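Local coordinates for protein SidF, inhibitor of growth family, member 3 (Legionella pneumophila subsp. pneumophila, PDB 4FYF) that probably removes a phosphate group from phosphatidylinositol phosphates, at residues G48-V53 with N181-I186; I202-C207 with A247-G252. The protein carries 1 engineered substitution. All coordinates share one frame; numbering follows the deposited sequence.

Both contacts belong to one mixed six-stranded sheet, and their centres lie about 11 Å apart. Contact 1 pairs strand 50-55 with strand 184-189; contact 2 pairs strand 199-206 with strand 247-254. Along the chain they follow in series, contact 1 closing before contact 2 opens. Strands 184-189 and 199-206 are sequence neighbours and also antiparallel neighbours in the sheet, so four adjacent strands run without a break through the two contacts. Leu185 O and Tyr204 N, 2.8 Å apart, probably form a hydrogen bond at this junction. Helix 9-16 packs on one face of the shared sheet, on Val51, Thr184 and Ile186 of contact 1 and on Met203, Arg248 and Ile250 of contact 2.

Contact 1: G48-V53 with N181-I186; sequences GKQVVV and NRDTLI
Val52 and Leu185 face each other in a parallel beta pair, where strand 50-55 joins strand 184-189 inside a mixed sheet. The chain between the two strands is largely helical and brings the second strand back alongside the first in the same direction, the segment axes inclined by 19°. Val52 bonds to the other strand through both its N-H and its C=O: its N donates to Thr184 O at 2.9 Å, and its O accepts from Ile186 N. A third bond, from Thr184 N to Gln50 O, is more bent, with 142° at the hydrogen.

Asp183 lies just before the first bridged pair, Val51 with Thr184. Its CB sits 3.5 Å from Gln50 O, and its CG, placed anti to its own carbonyl carbon (chi1 -63°), is equally near Gln50 O and CB. OD1 then comes within 3.4 Å of Gln50 CB and accepts from a water, which in turn receives the N-H of Gln50; the water thus bridges the two segments just before direct pairing begins. OD2 turns toward Val52 CG2 and is hydrogen-bonded to Tyr32 OH, leaving the carboxylate held through both oxygens.

Val52 and Leu185 lie side by side on the face packed by helix 701-712. Thr184, Val51, Val53 and Ile186 occupy the other face, against helix 9-16 through Val51, Thr184 and Ile186. There Val53 CG2 rests beside Ile186 CB, while the far end of the isoleucine reaches back along the sheet to set CD1 4.0 Å from Val51 CG1.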
loop_
_atom_site.group_PDB
_atom_site.type_symbol
_atom_site.label_atom_id
_atom_site.label_comp_id
_atom_site.label_asym_id
_atom_site.label_seq_id
_atom_site.Cartn_x
_atom_site.Cartn_y
_atom_site.Cartn_z
ATOM N N GLY A 48 -0.198 -12.799 21.377
ATOM C CA GLY A 48 -1.287 -13.231 20.461
ATOM C C GLY A 48 -1.165 -12.872 18.960
ATOM O O GLY A 48 -2.075 -13.152 18.174
ATOM N N LYS A 49 -0.048 -12.254 18.567
ATOM C CA LYS A 49 0.259 -11.984 17.166
ATOM C C LYS A 49 1.228 -13.036 16.583
ATOM O O LYS A 49 2.092 -13.572 17.291
ATOM C CB LYS A 49 0.834 -10.572 16.995
ATOM C CG LYS A 49 -0.131 -9.460 16.625
ATOM C CD LYS A 49 -1.413 -9.400 17.437
ATOM C CE LYS A 49 -2.091 -8.049 17.243
ATOM N NZ LYS A 49 -1.500 -7.229 16.129
ATOM N N GLN A 50 1.066 -13.296 15.282
ATOM C CA GLN A 50 1.789 -14.343 14.577
ATOM C C GLN A 50 2.497 -13.804 13.331
ATOM O O GLN A 50 2.141 -12.746 12.769
ATOM C CB GLN A 50 0.855 -15.536 14.237
ATOM C CG GLN A 50 0.383 -16.278 15.509
ATOM C CD GLN A 50 -0.558 -17.487 15.256
ATOM O OE1 GLN A 50 -0.676 -17.993 14.137
ATOM N NE2 GLN A 50 -1.204 -17.968 16.321
ATOM N N VAL A 51 3.466 -14.585 12.882
ATOM C CA VAL A 51 4.313 -14.235 11.774
ATOM C C VAL A 51 4.381 -15.428 10.806
ATOM O O VAL A 51 4.659 -16.550 11.236
ATOM C CB VAL A 51 5.704 -13.932 12.352
ATOM C CG1 VAL A 51 6.666 -13.496 11.291
ATOM C CG2 VAL A 51 5.603 -12.874 13.433
ATOM N N VAL A 52 4.152 -15.199 9.514
ATOM C CA VAL A 52 4.366 -16.222 8.540
ATOM C C VAL A 52 5.625 -15.878 7.768
ATOM O O VAL A 52 5.702 -14.806 7.182
ATOM C CB VAL A 52 3.218 -16.298 7.540
ATOM C CG1 VAL A 52 3.411 -17.531 6.687
ATOM C CG2 VAL A 52 1.892 -16.383 8.270
ATOM N N VAL A 53 6.599 -16.785 7.747
ATOM C CA VAL A 53 7.861 -16.549 7.034
ATOM C C VAL A 53 8.090 -17.607 5.914
ATOM O O VAL A 53 7.904 -18.769 6.157
ATOM C CB VAL A 53 9.065 -16.628 8.012
ATOM C CG1 VAL A 53 10.360 -16.299 7.290
ATOM C CG2 VAL A 53 8.889 -15.717 9.229
ATOM N N ASN A 181 -7.497 -10.456 13.054
ATOM C CA ASN A 181 -6.206 -10.755 13.694
ATOM C C ASN A 181 -5.079 -11.004 12.694
ATOM O O ASN A 181 -4.561 -12.112 12.599
ATOM C CB ASN A 181 -6.337 -11.906 14.722
ATOM C CG ASN A 181 -5.363 -11.761 15.907
ATOM O OD1 ASN A 181 -5.569 -12.353 16.987
ATOM N ND2 ASN A 181 -4.294 -10.973 15.710
ATOM N N ARG A 182 -4.686 -9.963 11.964
ATOM C CA ARG A 182 -3.807 -10.130 10.779
ATOM C C ARG A 182 -2.324 -10.442 11.096
ATOM O O ARG A 182 -1.733 -9.895 12.022
ATOM C CB ARG A 182 -3.963 -8.920 9.859
ATOM C CG ARG A 182 -3.910 -9.210 8.361
ATOM C CD ARG A 182 -4.793 -8.200 7.612
ATOM N NE ARG A 182 -4.919 -6.929 8.355
ATOM C CZ ARG A 182 -4.472 -5.732 7.948
ATOM N NH1 ARG A 182 -3.871 -5.597 6.765
ATOM N NH2 ARG A 182 -4.631 -4.652 8.730
ATOM N N ASP A 183 -1.725 -11.345 10.339
ATOM C CA ASP A 183 -0.372 -11.746 10.613
ATOM C C ASP A 183 0.698 -10.899 9.909
ATOM O O ASP A 183 0.462 -10.429 8.796
ATOM C CB ASP A 183 -0.189 -13.189 10.170
ATOM C CG ASP A 183 -1.078 -14.199 10.942
ATOM O OD1 ASP A 183 -1.361 -14.000 12.141
ATOM O OD2 ASP A 183 -1.492 -15.225 10.309
ATOM N N THR A 184 1.894 -10.773 10.505
ATOM C CA THR A 184 3.032 -10.256 9.755
ATOM C C THR A 184 3.509 -11.261 8.704
ATOM O O THR A 184 3.606 -12.440 8.988
ATOM C CB THR A 184 4.250 -9.920 10.652
ATOM O OG1 THR A 184 3.905 -8.852 11.540
ATOM C CG2 THR A 184 5.406 -9.440 9.810
ATOM N N LEU A 185 3.853 -10.803 7.506
ATOM C CA LEU A 185 4.272 -11.732 6.486
ATOM C C LEU A 185 5.641 -11.338 5.974
ATOM O O LEU A 185 5.875 -10.166 5.602
ATOM C CB LEU A 185 3.257 -11.782 5.335
ATOM C CG LEU A 185 1.769 -11.642 5.633
ATOM C CD1 LEU A 185 0.950 -11.136 4.406
ATOM C CD2 LEU A 185 1.164 -12.917 6.248
ATOM N N ILE A 186 6.504 -12.341 5.892
ATOM C CA ILE A 186 7.868 -12.157 5.564
ATOM C C ILE A 186 8.376 -13.096 4.473
ATOM O O ILE A 186 8.158 -14.305 4.529
ATOM C CB ILE A 186 8.743 -12.388 6.823
ATOM C CG1 ILE A 186 8.283 -11.498 7.952
ATOM C CG2 ILE A 186 10.189 -12.073 6.511
ATOM C CD1 ILE A 186 9.243 -11.355 9.115
HETATM O O HOH W 1 -1.227 -12.061 13.993
#

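Contact 2: I202-C207 with A247-G252; sequences IMYIPC and ARMIAG. With HG (mercury (II) ion), chain C.
A buried antiparallel beta pair joins strand 199-206 to strand 247-254, the fourth and fifth of six strands in the mixed sheet, with Met203-Ile250 and Ile205-Arg248 as its hydrogen-bonded pairs. Each of these pairs carries two backbone bonds. Met203 N donates to Ile250 O at 2.9 Å, and Ile250 N to Met203 O at 3.2 Å. The N-H of Ile205 points almost straight at Arg248 O, with 172° at the hydrogen, whereas the return bond from Arg248 N to Ile205 O is more bent.

On one face, Tyr204 and Met249 extend side by side from a non-hydrogen-bonded pair in a Met-aromatic contact. Met249 holds CG anti to its backbone N (chi1 179°) and bends at chi3, and its SD approaches the ring obliquely, 3.6 Å from Tyr204 CE1. At the root of the same tyrosine, CB packs against Ala247 CB at 3.9 Å. Its hydroxyl is bonded to Gln654 OE1, and helix 652-668, which also carries Gln654, packs on Met249 through Ala657 and Val661.

The opposite face carries Met203, Ile205, Arg248 and Ile250. Met203 CG lies alongside Ile250 CB at 3.9 Å, and helix 9-16 packs on both residues. The Arg248 side chain bends at chi2 and leads away from strand 199-206; its NE bridges to Asp265 OD1 and its NH2 to Asp311 OD1, pairing two carboxylates with the guanidinium group.

Beyond Pro206 strand 199-206 ends, and Cys207 turns its SG to within 3.6 Å of Ala247 CA; the same sulfur binds a mercury ion at 2.8 Å.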
loop_
_atom_site.group_PDB
_atom_site.type_symbol
_atom_site.label_atom_id
_atom_site.label_comp_id
_atom_site.label_asym_id
_atom_site.label_seq_id
_atom_site.Cartn_x
_atom_site.Cartn_y
_atom_site.Cartn_z
ATOM N N ILE A 202 11.584 -8.909 2.474
ATOM C CA ILE A 202 10.420 -8.056 2.334
ATOM C C ILE A 202 9.343 -8.512 3.336
ATOM O O ILE A 202 9.013 -9.712 3.396
ATOM C CB ILE A 202 9.759 -8.217 0.959
ATOM C CG1 ILE A 202 10.749 -7.992 -0.176
ATOM C CG2 ILE A 202 8.608 -7.223 0.799
ATOM C CD1 ILE A 202 10.182 -8.312 -1.514
ATOM N N MET A 203 8.792 -7.564 4.095
ATOM C CA MET A 203 7.711 -7.857 5.030
ATOM C C MET A 203 6.504 -6.910 4.911
ATOM O O MET A 203 6.653 -5.753 4.524
ATOM C CB MET A 203 8.180 -7.932 6.487
ATOM C CG MET A 203 8.973 -6.757 6.985
ATOM S SD MET A 203 9.502 -7.048 8.677
ATOM C CE MET A 203 10.852 -8.169 8.450
ATOM N N TYR A 204 5.322 -7.480 5.124
ATOM C CA TYR A 204 4.095 -6.745 5.319
ATOM C C TYR A 204 3.747 -6.856 6.802
ATOM O O TYR A 204 3.573 -7.966 7.334
ATOM C CB TYR A 204 2.945 -7.285 4.444
ATOM C CG TYR A 204 3.038 -6.976 2.932
ATOM C CD1 TYR A 204 4.153 -6.367 2.366
ATOM C CD2 TYR A 204 1.997 -7.326 2.060
ATOM C CE1 TYR A 204 4.222 -6.100 1.008
ATOM C CE2 TYR A 204 2.071 -7.075 0.679
ATOM C CZ TYR A 204 3.181 -6.451 0.167
ATOM O OH TYR A 204 3.273 -6.240 -1.183
ATOM N N ILE A 205 3.709 -5.702 7.473
ATOM C CA ILE A 205 3.274 -5.611 8.856
ATOM C C ILE A 205 2.004 -4.825 8.837
ATOM O O ILE A 205 1.975 -3.748 8.318
ATOM C CB ILE A 205 4.318 -4.919 9.726
ATOM C CG1 ILE A 205 5.744 -5.513 9.487
ATOM C CG2 ILE A 205 3.877 -4.929 11.195
ATOM C CD1 ILE A 205 6.891 -4.614 9.976
ATOM N N PRO A 206 0.938 -5.417 9.363
ATOM C CA PRO A 206 -0.380 -4.779 9.348
ATOM C C PRO A 206 -0.408 -3.525 10.206
ATOM O O PRO A 206 0.179 -3.497 11.285
ATOM C CB PRO A 206 -1.289 -5.850 9.954
ATOM C CG PRO A 206 -0.390 -6.634 10.848
ATOM C CD PRO A 206 0.949 -6.652 10.166
ATOM N N CYS A 207 -1.090 -2.497 9.719
ATOM C CA CYS A 207 -1.318 -1.289 10.493
ATOM C C CYS A 207 -2.822 -1.109 10.613
ATOM O O CYS A 207 -3.545 -1.240 9.641
ATOM C CB CYS A 207 -0.691 -0.078 9.804
ATOM S SG CYS A 207 -0.676 -0.170 7.999
ATOM N N ALA A 247 -0.785 -2.262 5.031
ATOM C CA ALA A 247 0.335 -2.830 5.745
ATOM C C ALA A 247 1.559 -1.947 5.569
ATOM O O ALA A 247 1.724 -1.323 4.493
ATOM C CB ALA A 247 0.626 -4.219 5.187
ATOM N N ARG A 248 2.405 -1.903 6.577
ATOM C CA ARG A 248 3.676 -1.256 6.430
ATOM C C ARG A 248 4.552 -2.175 5.598
ATOM O O ARG A 248 4.639 -3.355 5.869
ATOM C CB ARG A 248 4.280 -1.016 7.805
ATOM C CG ARG A 248 5.590 -0.280 7.783
ATOM C CD ARG A 248 5.400 1.214 7.695
ATOM N NE ARG A 248 6.648 1.865 8.029
ATOM C CZ ARG A 248 7.005 2.172 9.262
ATOM N NH1 ARG A 248 6.193 1.907 10.259
ATOM N NH2 ARG A 248 8.164 2.749 9.492
ATOM N N MET A 249 5.201 -1.636 4.580
ATOM C CA MET A 249 6.059 -2.449 3.742
ATOM C C MET A 249 7.520 -2.082 3.932
ATOM O O MET A 249 7.935 -0.994 3.589
ATOM C CB MET A 249 5.669 -2.259 2.284
ATOM C CG MET A 249 6.517 -3.037 1.302
ATOM S SD MET A 249 5.743 -3.163 -0.312
ATOM C CE MET A 249 6.270 -1.647 -1.079
ATOM N N ILE A 250 8.295 -3.025 4.439
ATOM C CA ILE A 250 9.697 -2.852 4.673
ATOM C C ILE A 250 10.517 -3.854 3.832
ATOM O O ILE A 250 10.200 -5.033 3.798
ATOM C CB ILE A 250 10.060 -3.149 6.131
ATOM C CG1 ILE A 250 9.183 -2.389 7.138
ATOM C CG2 ILE A 250 11.513 -2.821 6.336
ATOM C CD1 ILE A 250 9.281 -0.856 7.012
ATOM N N ALA A 251 11.566 -3.388 3.159
ATOM C CA ALA A 251 12.500 -4.283 2.493
ATOM C C ALA A 251 13.883 -3.810 2.852
ATOM O O ALA A 251 14.105 -2.601 2.985
ATOM C CB ALA A 251 12.305 -4.263 0.988
ATOM N N GLY A 252 14.802 -4.756 3.052
ATOM C CA GLY A 252 16.200 -4.430 3.272
ATOM C C GLY A 252 17.107 -5.633 3.236
ATOM O O GLY A 252 16.767 -6.681 2.649
HETATM HG HG HG C . -2.922 1.472 8.378
#